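Side-chain contacts in ancillary protein 1 (Streptococcus pyogenes, PDB 2XI9), which acts as a pilus-presented adhesin, also named a collagen-binding protein, whose unusual internal thioester bond is required for efficient host cell interaction: residues R242-L247 and K281-Y286; A248-T253 and K264-F269. All blocks are in the same frame, centred on the assembly; numbering follows the deposited sequence.

Interaction 1: R242-L247 and K281-Y286; sequences RAATQL and KILVEY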
loop_
_atom_site.group_PDB
_atom_site.type_symbol
_atom_site.label_atom_id
_atom_site.label_comp_id
_atom_site.label_asym_id
_atom_site.label_seq_id
_atom_site.Cartn_x
_atom_site.Cartn_y
_atom_site.Cartn_z
ATOM N N ARG A 242 -14.503 -5.580 -10.875
ATOM C CA ARG A 242 -13.283 -4.808 -10.654
ATOM C C ARG A 242 -13.609 -3.380 -10.164
ATOM O O ARG A 242 -13.029 -2.890 -9.211
ATOM C CB ARG A 242 -12.436 -4.790 -11.933
ATOM C CG ARG A 242 -11.001 -4.286 -11.746
ATOM C CD ARG A 242 -10.178 -4.603 -12.966
ATOM N NE ARG A 242 -8.764 -4.258 -12.770
ATOM C CZ ARG A 242 -7.763 -4.754 -13.466
ATOM N NH1 ARG A 242 -7.976 -5.636 -14.439
ATOM N NH2 ARG A 242 -6.533 -4.329 -13.195
ATOM N N ALA A 243 -14.527 -2.711 -10.844
ATOM C CA ALA A 243 -14.941 -1.384 -10.456
ATOM C C ALA A 243 -15.569 -1.352 -9.061
ATOM O O ALA A 243 -15.250 -0.473 -8.274
ATOM C CB ALA A 243 -15.884 -0.805 -11.450
ATOM N N ALA A 244 -16.452 -2.303 -8.774
ATOM C CA ALA A 244 -17.114 -2.370 -7.484
ATOM C C ALA A 244 -16.059 -2.520 -6.404
ATOM O O ALA A 244 -16.187 -1.916 -5.353
ATOM C CB ALA A 244 -18.130 -3.537 -7.462
ATOM N N THR A 245 -15.023 -3.352 -6.668
ATOM C CA THR A 245 -13.900 -3.577 -5.748
ATOM C C THR A 245 -13.148 -2.262 -5.530
ATOM O O THR A 245 -12.810 -1.914 -4.390
ATOM C CB THR A 245 -12.922 -4.763 -6.238
ATOM O OG1 THR A 245 -13.705 -5.936 -6.605
ATOM C CG2 THR A 245 -11.927 -5.155 -5.173
ATOM N N GLN A 246 -12.886 -1.528 -6.608
ATOM C CA GLN A 246 -12.158 -0.275 -6.495
ATOM C C GLN A 246 -12.937 0.724 -5.629
ATOM O O GLN A 246 -12.364 1.425 -4.797
ATOM C CB GLN A 246 -11.907 0.323 -7.887
ATOM C CG GLN A 246 -11.132 1.671 -7.889
ATOM C CD GLN A 246 -9.739 1.573 -7.312
ATOM O OE1 GLN A 246 -8.800 1.249 -8.025
ATOM N NE2 GLN A 246 -9.588 1.919 -6.035
ATOM N N LEU A 247 -14.232 0.813 -5.871
ATOM C CA LEU A 247 -15.075 1.767 -5.118
ATOM C C LEU A 247 -15.179 1.346 -3.639
ATOM O O LEU A 247 -15.202 2.175 -2.781
ATOM C CB LEU A 247 -16.454 1.891 -5.776
ATOM C CG LEU A 247 -17.454 2.831 -5.090
ATOM C CD1 LEU A 247 -16.865 4.236 -5.078
ATOM C CD2 LEU A 247 -18.866 2.769 -5.772
ATOM N N LYS A 281 -21.754 -2.340 -2.490
ATOM C CA LYS A 281 -22.358 -2.296 -1.136
ATOM C C LYS A 281 -22.225 -3.642 -0.373
ATOM O O LYS A 281 -21.927 -3.658 0.836
ATOM C CB LYS A 281 -23.824 -1.871 -1.184
ATOM C CG LYS A 281 -24.090 -0.404 -1.597
ATOM C CD LYS A 281 -25.595 0.001 -1.387
ATOM C CE LYS A 281 -25.865 1.445 -1.854
ATOM N NZ LYS A 281 -27.320 1.754 -1.933
ATOM N N ILE A 282 -22.467 -4.746 -1.075
ATOM C CA ILE A 282 -22.165 -6.101 -0.540
ATOM C C ILE A 282 -20.715 -6.269 -0.076
ATOM O O ILE A 282 -20.472 -6.718 1.022
ATOM C CB ILE A 282 -22.536 -7.210 -1.577
ATOM C CG1 ILE A 282 -24.051 -7.347 -1.641
ATOM C CG2 ILE A 282 -21.889 -8.575 -1.187
ATOM C CD1 ILE A 282 -24.591 -7.925 -2.987
ATOM N N LEU A 283 -19.753 -5.841 -0.892
ATOM C CA LEU A 283 -18.356 -5.928 -0.525
ATOM C C LEU A 283 -18.077 -5.144 0.757
ATOM O O LEU A 283 -17.445 -5.648 1.697
ATOM C CB LEU A 283 -17.478 -5.460 -1.662
ATOM C CG LEU A 283 -17.455 -6.319 -2.931
ATOM C CD1 LEU A 283 -16.539 -5.609 -3.976
ATOM C CD2 LEU A 283 -17.028 -7.749 -2.650
ATOM N N VAL A 284 -18.614 -3.928 0.825
ATOM C CA VAL A 284 -18.396 -3.108 1.974
ATOM C C VAL A 284 -19.037 -3.711 3.227
ATOM O O VAL A 284 -18.432 -3.697 4.326
ATOM C CB VAL A 284 -18.906 -1.681 1.641
ATOM C CG1 VAL A 284 -19.090 -0.865 2.894
ATOM C CG2 VAL A 284 -17.904 -1.021 0.667
ATOM N N GLU A 285 -20.245 -4.228 3.078
ATOM C CA GLU A 285 -20.998 -4.768 4.215
ATOM C C GLU A 285 -20.354 -6.062 4.741
ATOM O O GLU A 285 -20.251 -6.260 5.924
ATOM C CB GLU A 285 -22.478 -4.992 3.844
ATOM C CG GLU A 285 -23.275 -3.675 3.672
ATOM C CD GLU A 285 -24.710 -3.905 3.159
ATOM O OE1 GLU A 285 -25.181 -5.078 3.136
ATOM O OE2 GLU A 285 -25.388 -2.898 2.799
ATOM N N TYR A 286 -19.828 -6.890 3.842
ATOM C CA TYR A 286 -19.064 -8.044 4.238
ATOM C C TYR A 286 -17.841 -7.583 5.020
ATOM O O TYR A 286 -17.601 -8.009 6.149
ATOM C CB TYR A 286 -18.644 -8.900 3.007
ATOM C CG TYR A 286 -17.615 -9.933 3.386
ATOM C CD1 TYR A 286 -17.925 -10.967 4.247
ATOM C CD2 TYR A 286 -16.323 -9.840 2.933
ATOM C CE1 TYR A 286 -16.950 -11.915 4.627
ATOM C CE2 TYR A 286 -15.340 -10.778 3.314
ATOM C CZ TYR A 286 -15.665 -11.806 4.137
ATOM O OH TYR A 286 -14.681 -12.716 4.506
#
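L283 reaches across from helix 274-288 to lay one methyl on the backbone of helix 238-253 at A244 and T245, a small example of one leucine branch seated on the backbone of a neighbouring helix. CD1 of L283 does the touching. It rests 3.8 Å from both CA and N of T245, with A244 O at 4.0 Å and A244 CB a looser 4.4 Å. The second torsion of the leucine, 178°, extends CD1 straight on from its own CA, which carries this branch across the gap between the helices. T245 meets the leucine obliquely, OG1 lying 3.9 Å from the same CD1. That hydroxyl is turned beside its own backbone N (chi1 -48°) and is hydrogen-bonded to L241 O and Y224 N, so its contact with CD1 is packing alone.

This close part is small and buried; L283 on A248 and V284 on F252 continue the packing of the two helices. Beyond it, helix 274-288 turns K281, I282 and E285 to solvent, the CB of K281 pointing away from the partner helix. On the far flank of helix 238-253, Q246 NE2 bonds to the carbonyl of C160, probably the thioester cysteine, being the only one in the modelled chain. With no hydrogen bond or charge pair between them, the two segments meet by van der Waals contact, their one hydroxyl there being bonded elsewhere.

Interaction 2: A248-T253 and K264-F269; sequences AIYYFT and KDYHGF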
loop_
_atom_site.group_PDB
_atom_site.type_symbol
_atom_site.label_atom_id
_atom_site.label_comp_id
_atom_site.label_asym_id
_atom_site.label_seq_id
_atom_site.Cartn_x
_atom_site.Cartn_y
_atom_site.Cartn_z
ATOM N N ALA A 248 -15.241 0.038 -3.364
ATOM C CA ALA A 248 -15.288 -0.489 -2.006
ATOM C C ALA A 248 -13.989 -0.158 -1.262
ATOM O O ALA A 248 -14.021 0.192 -0.113
ATOM C CB ALA A 248 -15.546 -2.005 -2.009
ATOM N N ILE A 249 -12.867 -0.179 -1.963
ATOM C CA ILE A 249 -11.606 0.269 -1.367
ATOM C C ILE A 249 -11.692 1.774 -1.020
ATOM O O ILE A 249 -11.368 2.164 0.103
ATOM C CB ILE A 249 -10.399 -0.033 -2.297
ATOM C CG1 ILE A 249 -10.131 -1.555 -2.375
ATOM C CG2 ILE A 249 -9.154 0.829 -1.856
ATOM C CD1 ILE A 249 -9.691 -2.233 -1.071
ATOM N N TYR A 250 -12.182 2.585 -1.964
ATOM C CA TYR A 250 -12.339 4.021 -1.744
ATOM C C TYR A 250 -13.300 4.348 -0.592
ATOM O O TYR A 250 -13.113 5.345 0.089
ATOM C CB TYR A 250 -12.824 4.716 -3.014
ATOM C CG TYR A 250 -11.817 4.854 -4.142
ATOM C CD1 TYR A 250 -10.434 4.836 -3.907
ATOM C CD2 TYR A 250 -12.246 5.015 -5.434
ATOM C CE1 TYR A 250 -9.532 4.996 -4.929
ATOM C CE2 TYR A 250 -11.327 5.195 -6.488
ATOM C CZ TYR A 250 -9.977 5.170 -6.220
ATOM O OH TYR A 250 -9.069 5.350 -7.241
ATOM N N TYR A 251 -14.320 3.512 -0.403
ATOM C CA TYR A 251 -15.215 3.615 0.722
ATOM C C TYR A 251 -14.449 3.690 2.051
ATOM O O TYR A 251 -14.801 4.496 2.902
ATOM C CB TYR A 251 -16.240 2.461 0.712
ATOM C CG TYR A 251 -17.203 2.478 1.896
ATOM C CD1 TYR A 251 -16.895 1.827 3.088
ATOM C CD2 TYR A 251 -18.387 3.185 1.836
ATOM C CE1 TYR A 251 -17.766 1.867 4.176
ATOM C CE2 TYR A 251 -19.266 3.215 2.924
ATOM C CZ TYR A 251 -18.942 2.559 4.081
ATOM O OH TYR A 251 -19.801 2.603 5.159
ATOM N N PHE A 252 -13.387 2.894 2.199
ATOM C CA PHE A 252 -12.587 2.839 3.418
ATOM C C PHE A 252 -11.415 3.795 3.373
ATOM O O PHE A 252 -11.098 4.373 4.375
ATOM C CB PHE A 252 -12.081 1.402 3.715
ATOM C CG PHE A 252 -13.201 0.438 4.035
ATOM C CD1 PHE A 252 -13.928 0.584 5.181
ATOM C CD2 PHE A 252 -13.549 -0.569 3.129
ATOM C CE1 PHE A 252 -15.032 -0.293 5.450
ATOM C CE2 PHE A 252 -14.649 -1.413 3.359
ATOM C CZ PHE A 252 -15.360 -1.288 4.521
ATOM N N THR A 253 -10.753 3.950 2.232
ATOM C CA THR A 253 -9.547 4.826 2.198
ATOM C C THR A 253 -9.827 6.348 2.137
ATOM O O THR A 253 -9.028 7.173 2.620
ATOM C CB THR A 253 -8.618 4.469 1.021
ATOM O OG1 THR A 253 -9.300 4.670 -0.225
ATOM C CG2 THR A 253 -8.152 3.033 1.100
ATOM N N LYS A 264 -22.078 10.613 -9.203
ATOM C CA LYS A 264 -22.235 11.202 -10.555
ATOM C C LYS A 264 -20.957 11.758 -11.169
ATOM O O LYS A 264 -20.665 11.534 -12.342
ATOM C CB LYS A 264 -23.247 12.349 -10.523
ATOM C CG LYS A 264 -24.672 11.907 -10.460
ATOM C CD LYS A 264 -25.597 13.132 -10.558
ATOM C CE LYS A 264 -27.047 12.772 -10.282
ATOM N NZ LYS A 264 -27.978 13.683 -11.012
ATOM N N ASP A 265 -20.213 12.482 -10.351
ATOM C CA ASP A 265 -19.028 13.199 -10.750
ATOM C C ASP A 265 -17.793 12.645 -10.026
ATOM O O ASP A 265 -16.745 13.291 -10.005
ATOM C CB ASP A 265 -19.239 14.685 -10.391
ATOM C CG ASP A 265 -19.855 14.870 -8.978
ATOM O OD1 ASP A 265 -19.708 13.948 -8.109
ATOM O OD2 ASP A 265 -20.508 15.918 -8.744
ATOM N N TYR A 266 -17.904 11.448 -9.462
ATOM C CA TYR A 266 -16.834 10.885 -8.620
ATOM C C TYR A 266 -15.972 9.922 -9.396
ATOM O O TYR A 266 -16.278 8.740 -9.481
ATOM C CB TYR A 266 -17.439 10.166 -7.401
ATOM C CG TYR A 266 -16.423 9.784 -6.361
ATOM C CD1 TYR A 266 -15.877 10.743 -5.523
ATOM C CD2 TYR A 266 -16.031 8.441 -6.180
ATOM C CE1 TYR A 266 -14.939 10.399 -4.556
ATOM C CE2 TYR A 266 -15.135 8.088 -5.201
ATOM C CZ TYR A 266 -14.573 9.062 -4.396
ATOM O OH TYR A 266 -13.634 8.736 -3.442
ATOM N N HIS A 267 -14.858 10.426 -9.919
ATOM C CA HIS A 267 -13.847 9.581 -10.614
ATOM C C HIS A 267 -14.397 8.546 -11.598
ATOM O O HIS A 267 -13.932 7.410 -11.654
ATOM C CB HIS A 267 -12.936 8.887 -9.608
ATOM C CG HIS A 267 -12.367 9.823 -8.596
ATOM N ND1 HIS A 267 -11.335 10.683 -8.886
ATOM C CD2 HIS A 267 -12.728 10.082 -7.317
ATOM C CE1 HIS A 267 -11.058 11.411 -7.817
ATOM N NE2 HIS A 267 -11.880 11.056 -6.848
ATOM N N GLY A 268 -15.354 8.949 -12.406
ATOM C CA GLY A 268 -15.884 8.049 -13.430
ATOM C C GLY A 268 -16.972 7.102 -12.956
ATOM O O GLY A 268 -17.621 6.477 -13.789
ATOM N N PHE A 269 -17.232 7.046 -11.645
ATOM C CA PHE A 269 -18.200 6.110 -11.098
ATOM C C PHE A 269 -19.639 6.463 -11.408
ATOM O O PHE A 269 -20.565 5.673 -11.179
ATOM C CB PHE A 269 -17.927 5.880 -9.593
ATOM C CG PHE A 269 -16.702 5.052 -9.361
ATOM C CD1 PHE A 269 -16.757 3.690 -9.586
ATOM C CD2 PHE A 269 -15.471 5.629 -9.003
ATOM C CE1 PHE A 269 -15.636 2.876 -9.467
ATOM C CE2 PHE A 269 -14.337 4.818 -8.862
ATOM C CZ PHE A 269 -14.423 3.438 -9.104
#
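A type I' beta turn, Y266 to F269, in the loop between helices 260-263 and 274-288 of the thioester domain brings two aromatic rings against Y250, near the C-terminal end of helix 238-253. The turn is closed by F269 N donating to Y266 O at 2.9 Å, while H267 (phi 44°) and G268 (phi 84°) take the left-handed backbone angles that define it. The side chains of both end residues start out toward the helix.

F269 comes to the rim of the Y250 ring: its CE2 lies near the plane of that ring, 3.9 Å from Y250 CE2 and 4.0 Å from CD2. The two side chains cross at about a right angle; the ring planes are also close to perpendicular, and F269 CE2 is the atom at the Y250 edge. Y266 approaches on a slant, its CE2 4.2 Å from Y250 CD2, and its hydroxyl OH ends 4.1 Å from Y250 CB. A chi1 of -169° puts the Y266 ring opposite its own N and lets OH reach Y250. Within the turn, H267 CD2 sits 3.4 Å above one face of the Y266 ring, over its centre, and probably limits that ring's rotation.

A163 touches both Y250 and Y266, and F269 continues onto Q246 and L247, one turn back along the helix. Without a hydrogen bond between the segments, this is a loop packed on a helix through the aromatic end residues of a four-residue beta turn, within the thioester domain of a pilus adhesin.

Overall arrangement
Coming from the N terminus, the chain enters helix 238-253, which supplies the first segment of both contacts in direct succession. After it come helix 260-263 and the turn-bearing segment 264-269, where interaction 2 closes a short loop with ten residues between its segments. The chain then runs into helix 274-288, and interaction 1 closes a longer loop, with 33 residues between, that contains the shorter one entirely. The contacts also meet directly: V284 packs on A248 and Y251, and the F269 ring on the carbonyl of A243. Together they tie a turn and a second helix to one helix of the thioester domain.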